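Side-chain contacts in pyocin S5 (Pseudomonas aeruginosa PAO1, PDB 6THK), which kills competing bacteria as a bacteriocin, probably by forming a channel that depolarises the cytoplasmic membrane: residues K211-L214 and Q215-V218; E274-K277 and A278-G282; D287-A290 and S291-R295. The protein carries 1 engineered substitution. All coordinates share one frame; numbering follows the deposited sequence.

Contact 1 (K211-L214 and Q215-V218); sequences KANL and QMKV. Engineered in segment 215-218: Gln215 (natural residue Glu).
The carbonyl oxygen of Asn213 takes the backbone N-H of Lys217, with Lys217 N 3.0 Å from Asn213 O. The bond is somewhat bent, 146° at the hydrogen. Lys217 CB also lies against this oxygen. One residue on, Val218 N donates to Leu214 O at 3.1 Å. These are the first i to i+4 bonds of helix 214-227. Asn213 is the N-cap residue, yet its side chain makes no capping bond. With chi1 at -177°, the side chain of Asn213 extends away from its own N. This brings the amide oxygen over the start of the Met216 side chain, with Asn213 OD1 3.4 Å from Met216 CB. Leu214 and Gln215 meet at an angle through one methyl: Leu214 CD2 is 3.8 Å from Gln215 OE1. Gln215 is an engineered residue, glutamate in the natural protein, and its OE1 is hydrogen-bonded to Ser291 OG. Val218 CG2 packs on Leu214 O at 3.6 Å. The contact marks the break between helices 157-212 and 214-227, where Asn213 leaves helical geometry, at the end of a region predicted to be coiled coil. Helix 272-338 runs beside it, with Asp287 against Leu214, and Ser291 and Arg295 against Val218.

Contact 2 (E274-K277 and A278-G282); sequences EKQK and AIYNG
Glu274 O accepts the backbone N-H of Ala278 at 3.2 Å from Ala278 N. The Ala278 methyl rests against the same carbonyl. Lys277 reaches back to the Glu274 carboxylate: Lys277 NZ and Glu274 OE1 form a long salt bridge at 3.5 Å, with a weak hydrogen bond. Lys275 O takes the N-H of Ile279, with Ile279 N at 2.8 Å. The Ile279 side chain folds over this oxygen, and Ile279 CD1 also reaches Lys275 CG at 3.9 Å. Gln276 carries the main side-chain contact. Tyr280 N donates to Gln276 O at 3.0 Å. The CG of Gln276 is anti to the backbone N (chi1 -168°), and a bend at chi2 brings the amide across one face of the Tyr280 ring. Gln276 CG sits over that face as a CH-pi contact, 4.1 Å from the ring centroid. Gln276 NE2 lies over the same face but toward the rim, 3.3 Å from Tyr280 CE1. The amide and ring planes are 34° apart. NE2 also touches Ile279 CG2 at 3.6 Å. Lys277 O receives Asn281 N, and the amide of Asn281 bends back near that oxygen. These turns lie near the start of helix 272-338, between two other helices. Leu203 of helix 157-212 touches Gln276, Lys277 and Tyr280, and Tyr207 stacks on Tyr280. Ile266 of helix 237-267 packs on Lys275 and Ala278.

Contact 3 (D287-A290 and S291-R295); sequences DEIA and SLQAR. With ZN (zinc ion), chain G.
A zinc site and a helix turn meet here: the backbone of Asp287 to Ala290 bonds to that of Ser291 to Ala294, and Glu288 carries the metal. Leu292 N donates to Glu288 O at 2.9 Å. The CB, CG and CD1 atoms of Leu292 also gather round this oxygen. The side chain of Glu288 leaves from the same side of the helix as Leu292. It is extended beyond CG (chi2 -175°), which carries its carboxylate out to the zinc. Glu288 OE2 binds the zinc ion at 2.1 Å, and Glu221 of helix 214-227 supplies a second ligand. Glu288 OE1 forms a salt bridge with Lys255, which probably helps to fix the carboxylate. The metal thus ties two helices of the bundle together, within a region predicted to be coiled coil. Ile289 and Gln293 lie side by side and point the same way. Ile289 CG2 is 3.8 Å from Gln293 NE2, so a methyl rests against the amide. Gln293 N is also bonded to Ile289 O, at 2.8 Å. Ser291 CB packs on the carbonyls of Asp287 and Glu288, with Ser291 CB 3.4 Å from Glu288 O. The hydroxyl of Ser291, engaged by Gln215, lies in plane at the edge of the Arg295 guanidinium. Ala251 and Ile252 of helix 237-267 touch Leu292, and Gln219 and Leu222 of helix 214-227 touch Arg295.

In the fold
The three contacts come in series along the chain, contact 1 first and contact 3 last. Contact 1 joins the end of helix 157-212 to the start of helix 214-227. Contacts 2 and 3 both lie on helix 272-338, with centres about 20 Å apart. Contact 1 touches contact 3, and their centres are about 11 Å apart. Contact 2 is separate: its nearest atoms are about 7 Å from contact 1 and about 5 Å from contact 3. Helix 272-338 thus passes helix 157-212 at contact 2 and reaches the start of helix 214-227 at contact 3. The zinc held by Glu221 and Glu288 joins helices 214-227 and 272-338 close to that break, in the middle of this long, almost entirely helical protein.

Contact 1 (K211-L214 and Q215-V218)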
loop_
_atom_site.group_PDB
_atom_site.type_symbol
_atom_site.label_atom_id
_atom_site.label_comp_id
_atom_site.label_asym_id
_atom_site.label_seq_id
_atom_site.Cartn_x
_atom_site.Cartn_y
_atom_site.Cartn_z
ATOM N N LYS A 211 -14.317 8.394 2.143
ATOM C CA LYS A 211 -14.544 7.163 1.408
ATOM C C LYS A 211 -14.036 7.272 -0.023
ATOM O O LYS A 211 -13.493 6.328 -0.572
ATOM C CB LYS A 211 -16.039 6.866 1.382
ATOM C CG LYS A 211 -16.399 5.398 1.343
ATOM C CD LYS A 211 -17.757 5.162 1.974
ATOM C CE LYS A 211 -18.789 4.806 0.921
ATOM N NZ LYS A 211 -20.155 5.248 1.305
ATOM N N ALA A 212 -14.275 8.423 -0.631
ATOM C CA ALA A 212 -13.853 8.738 -1.993
ATOM C C ALA A 212 -12.341 8.808 -2.182
ATOM O O ALA A 212 -11.809 8.425 -3.216
ATOM C CB ALA A 212 -14.492 10.039 -2.446
ATOM N N ASN A 213 -11.665 9.314 -1.166
ATOM C CA ASN A 213 -10.229 9.551 -1.176
ATOM C C ASN A 213 -9.408 8.368 -0.661
ATOM O O ASN A 213 -8.222 8.497 -0.378
ATOM C CB ASN A 213 -9.948 10.797 -0.335
ATOM C CG ASN A 213 -8.491 11.184 -0.324
ATOM O OD1 ASN A 213 -7.746 10.851 -1.240
ATOM N ND2 ASN A 213 -8.075 11.889 0.715
ATOM N N LEU A 214 -10.015 7.204 -0.708
ATOM C CA LEU A 214 -9.397 5.980 -0.236
ATOM C C LEU A 214 -8.049 5.589 -0.781
ATOM O O LEU A 214 -7.119 5.469 -0.021
ATOM C CB LEU A 214 -10.337 4.818 -0.456
ATOM C CG LEU A 214 -9.777 3.462 -0.105
ATOM C CD1 LEU A 214 -10.437 3.058 1.190
ATOM C CD2 LEU A 214 -10.148 2.504 -1.211
ATOM N N GLN A 215 -7.946 5.349 -2.078
ATOM C CA GLN A 215 -6.680 4.903 -2.641
ATOM C C GLN A 215 -5.536 5.827 -2.334
ATOM O O GLN A 215 -4.492 5.396 -1.922
ATOM C CB GLN A 215 -6.766 4.713 -4.146
ATOM C CG GLN A 215 -7.339 3.389 -4.618
ATOM C CD GLN A 215 -6.652 2.166 -4.049
ATOM O OE1 GLN A 215 -7.284 1.329 -3.413
ATOM N NE2 GLN A 215 -5.371 2.043 -4.293
ATOM N N MET A 216 -5.748 7.108 -2.514
ATOM C CA MET A 216 -4.699 8.064 -2.281
ATOM C C MET A 216 -4.354 8.129 -0.832
ATOM O O MET A 216 -3.225 8.347 -0.487
ATOM C CB MET A 216 -5.131 9.425 -2.776
ATOM C CG MET A 216 -6.057 9.354 -3.976
ATOM S SD MET A 216 -5.262 8.600 -5.388
ATOM C CE MET A 216 -6.660 7.938 -6.266
ATOM N N LYS A 217 -5.333 7.951 0.026
ATOM C CA LYS A 217 -5.046 7.994 1.447
ATOM C C LYS A 217 -4.136 6.870 1.916
ATOM O O LYS A 217 -3.215 7.103 2.688
ATOM C CB LYS A 217 -6.353 7.974 2.240
ATOM C CG LYS A 217 -6.172 7.874 3.743
ATOM C CD LYS A 217 -5.833 9.223 4.353
ATOM C CE LYS A 217 -5.222 9.063 5.731
ATOM N NZ LYS A 217 -5.235 10.345 6.480
ATOM N N VAL A 218 -4.372 5.659 1.428
ATOM C CA VAL A 218 -3.558 4.520 1.836
ATOM C C VAL A 218 -2.103 4.721 1.435
ATOM O O VAL A 218 -1.197 4.444 2.202
ATOM C CB VAL A 218 -4.084 3.205 1.236
ATOM C CG1 VAL A 218 -3.125 2.070 1.530
ATOM C CG2 VAL A 218 -5.462 2.888 1.785
#

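Contact 2 (E274-K277 and A278-G282)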
loop_
_atom_site.group_PDB
_atom_site.type_symbol
_atom_site.label_atom_id
_atom_site.label_comp_id
_atom_site.label_asym_id
_atom_site.label_seq_id
_atom_site.Cartn_x
_atom_site.Cartn_y
_atom_site.Cartn_z
ATOM N N GLU A 274 -21.631 9.279 18.718
ATOM C CA GLU A 274 -20.395 8.534 18.953
ATOM C C GLU A 274 -20.452 7.127 18.341
ATOM O O GLU A 274 -19.415 6.617 17.899
ATOM C CB GLU A 274 -20.045 8.475 20.448
ATOM C CG GLU A 274 -19.598 9.798 21.047
ATOM C CD GLU A 274 -18.566 10.615 20.294
ATOM O OE1 GLU A 274 -17.455 10.097 20.030
ATOM O OE2 GLU A 274 -18.863 11.793 19.995
ATOM N N LYS A 275 -21.659 6.512 18.291
ATOM C CA LYS A 275 -21.860 5.194 17.681
ATOM C C LYS A 275 -21.723 5.301 16.173
ATOM O O LYS A 275 -21.055 4.460 15.587
ATOM C CB LYS A 275 -23.229 4.604 18.031
ATOM C CG LYS A 275 -23.297 3.096 17.842
ATOM C CD LYS A 275 -24.589 2.529 18.392
ATOM C CE LYS A 275 -24.582 1.025 18.428
ATOM N NZ LYS A 275 -25.678 0.486 19.272
ATOM N N GLN A 276 -22.352 6.321 15.547
ATOM C CA GLN A 276 -22.305 6.530 14.097
ATOM C C GLN A 276 -20.888 6.844 13.638
ATOM O O GLN A 276 -20.486 6.376 12.574
ATOM C CB GLN A 276 -23.327 7.591 13.625
ATOM C CG GLN A 276 -23.536 7.668 12.096
ATOM C CD GLN A 276 -24.085 6.404 11.459
ATOM O OE1 GLN A 276 -25.297 6.156 11.433
ATOM N NE2 GLN A 276 -23.204 5.600 10.878
ATOM N N LYS A 277 -20.119 7.575 14.478
ATOM C CA LYS A 277 -18.712 7.905 14.248
ATOM C C LYS A 277 -17.922 6.590 14.126
ATOM O O LYS A 277 -17.199 6.391 13.141
ATOM C CB LYS A 277 -18.161 8.767 15.405
ATOM C CG LYS A 277 -17.026 9.699 14.981
ATOM C CD LYS A 277 -16.336 10.398 16.151
ATOM C CE LYS A 277 -17.029 11.670 16.598
ATOM N NZ LYS A 277 -16.274 12.353 17.683
ATOM N N ALA A 278 -18.131 5.673 15.093
ATOM C CA ALA A 278 -17.505 4.352 15.136
ATOM C C ALA A 278 -17.966 3.436 13.966
ATOM O O ALA A 278 -17.127 2.771 13.366
ATOM C CB ALA A 278 -17.764 3.701 16.488
ATOM N N ILE A 279 -19.282 3.434 13.614
ATOM C CA ILE A 279 -19.830 2.635 12.497
ATOM C C ILE A 279 -19.109 3.012 11.194
ATOM O O ILE A 279 -18.691 2.120 10.453
ATOM C CB ILE A 279 -21.379 2.775 12.367
ATOM C CG1 ILE A 279 -22.106 2.078 13.537
ATOM C CG2 ILE A 279 -21.895 2.245 11.008
ATOM C CD1 ILE A 279 -23.394 2.759 13.978
ATOM N N TYR A 280 -18.984 4.342 10.936
ATOM C CA TYR A 280 -18.317 4.944 9.782
ATOM C C TYR A 280 -16.844 4.587 9.739
ATOM O O TYR A 280 -16.385 4.111 8.703
ATOM C CB TYR A 280 -18.464 6.475 9.799
ATOM C CG TYR A 280 -19.791 7.001 9.304
ATOM C CD1 TYR A 280 -20.613 6.226 8.490
ATOM C CD2 TYR A 280 -20.216 8.286 9.626
ATOM C CE1 TYR A 280 -21.838 6.710 8.030
ATOM C CE2 TYR A 280 -21.425 8.789 9.152
ATOM C CZ TYR A 280 -22.232 7.998 8.352
ATOM O OH TYR A 280 -23.427 8.482 7.888
ATOM N N ASN A 281 -16.097 4.810 10.851
ATOM C CA ASN A 281 -14.670 4.481 10.930
ATOM C C ASN A 281 -14.445 2.990 10.677
ATOM O O ASN A 281 -13.517 2.637 9.954
ATOM C CB ASN A 281 -14.051 4.904 12.265
ATOM C CG ASN A 281 -13.828 6.385 12.451
ATOM O OD1 ASN A 281 -13.727 7.178 11.492
ATOM N ND2 ASN A 281 -13.748 6.791 13.717
ATOM N N GLY A 282 -15.337 2.159 11.197
ATOM C CA GLY A 282 -15.263 0.730 10.992
ATOM C C GLY A 282 -15.420 0.397 9.524
ATOM O O GLY A 282 -14.754 -0.486 9.012
#

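Contact 3 (D287-A290 and S291-R295)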
loop_
_atom_site.group_PDB
_atom_site.type_symbol
_atom_site.label_atom_id
_atom_site.label_comp_id
_atom_site.label_asym_id
_atom_site.label_seq_id
_atom_site.Cartn_x
_atom_site.Cartn_y
_atom_site.Cartn_z
ATOM N N ASP A 287 -12.423 -1.003 4.159
ATOM C CA ASP A 287 -12.081 -0.470 2.848
ATOM C C ASP A 287 -10.561 -0.332 2.691
ATOM O O ASP A 287 -10.009 -0.749 1.676
ATOM C CB ASP A 287 -12.801 0.870 2.637
ATOM C CG ASP A 287 -14.317 0.778 2.483
ATOM O OD1 ASP A 287 -14.878 -0.323 2.700
ATOM O OD2 ASP A 287 -14.948 1.818 2.176
ATOM N N GLU A 288 -9.886 0.191 3.725
ATOM C CA GLU A 288 -8.432 0.343 3.778
ATOM C C GLU A 288 -7.730 -0.980 3.792
ATOM O O GLU A 288 -6.768 -1.143 3.051
ATOM C CB GLU A 288 -8.014 1.131 5.019
ATOM C CG GLU A 288 -8.263 2.619 4.849
ATOM C CD GLU A 288 -7.787 3.514 5.966
ATOM O OE1 GLU A 288 -7.251 2.988 6.963
ATOM O OE2 GLU A 288 -7.957 4.747 5.853
ATOM N N ILE A 289 -8.196 -1.929 4.631
ATOM C CA ILE A 289 -7.610 -3.274 4.732
ATOM C C ILE A 289 -7.676 -3.993 3.390
ATOM O O ILE A 289 -6.691 -4.610 2.986
ATOM C CB ILE A 289 -8.241 -4.108 5.885
ATOM C CG1 ILE A 289 -7.779 -3.574 7.254
ATOM C CG2 ILE A 289 -7.889 -5.600 5.754
ATOM C CD1 ILE A 289 -8.790 -3.684 8.382
ATOM N N ALA A 290 -8.820 -3.895 2.697
ATOM C CA ALA A 290 -9.017 -4.508 1.397
ATOM C C ALA A 290 -8.093 -3.873 0.344
ATOM O O ALA A 290 -7.568 -4.590 -0.507
ATOM C CB ALA A 290 -10.476 -4.398 0.981
ATOM N N SER A 291 -7.881 -2.541 0.416
ATOM C CA SER A 291 -6.979 -1.823 -0.480
ATOM C C SER A 291 -5.547 -2.297 -0.239
ATOM O O SER A 291 -4.805 -2.513 -1.198
ATOM C CB SER A 291 -7.066 -0.323 -0.254
ATOM O OG SER A 291 -5.969 0.329 -0.872
ATOM N N LEU A 292 -5.169 -2.454 1.044
ATOM C CA LEU A 292 -3.854 -2.937 1.446
ATOM C C LEU A 292 -3.639 -4.377 1.014
ATOM O O LEU A 292 -2.547 -4.725 0.580
ATOM C CB LEU A 292 -3.687 -2.822 2.962
ATOM C CG LEU A 292 -3.338 -1.449 3.520
ATOM C CD1 LEU A 292 -3.501 -1.438 5.004
ATOM C CD2 LEU A 292 -1.903 -1.056 3.185
ATOM N N GLN A 293 -4.665 -5.221 1.142
ATOM C CA GLN A 293 -4.582 -6.633 0.771
ATOM C C GLN A 293 -4.389 -6.803 -0.730
ATOM O O GLN A 293 -3.575 -7.635 -1.144
ATOM C CB GLN A 293 -5.794 -7.401 1.288
ATOM C CG GLN A 293 -5.587 -7.938 2.701
ATOM C CD GLN A 293 -6.858 -8.393 3.399
ATOM O OE1 GLN A 293 -6.807 -9.072 4.434
ATOM N NE2 GLN A 293 -8.028 -8.012 2.879
ATOM N N ALA A 294 -5.074 -5.964 -1.540
ATOM C CA ALA A 294 -4.967 -5.935 -3.008
ATOM C C ALA A 294 -3.543 -5.580 -3.419
ATOM O O ALA A 294 -3.027 -6.176 -4.364
ATOM C CB ALA A 294 -5.945 -4.922 -3.598
ATOM N N ARG A 295 -2.913 -4.616 -2.685
ATOM C CA ARG A 295 -1.534 -4.135 -2.848
ATOM C C ARG A 295 -0.548 -5.262 -2.534
ATOM O O ARG A 295 0.393 -5.477 -3.300
ATOM C CB ARG A 295 -1.300 -2.972 -1.886
ATOM C CG ARG A 295 -0.008 -2.186 -2.083
ATOM C CD ARG A 295 -0.033 -0.926 -1.237
ATOM N NE ARG A 295 -1.322 -0.226 -1.326
ATOM C CZ ARG A 295 -1.510 0.935 -1.941
ATOM N NH1 ARG A 295 -0.488 1.572 -2.502
ATOM N NH2 ARG A 295 -2.720 1.481 -1.979
HETATM ZN ZN ZN G . -6.734 6.055 7.039
#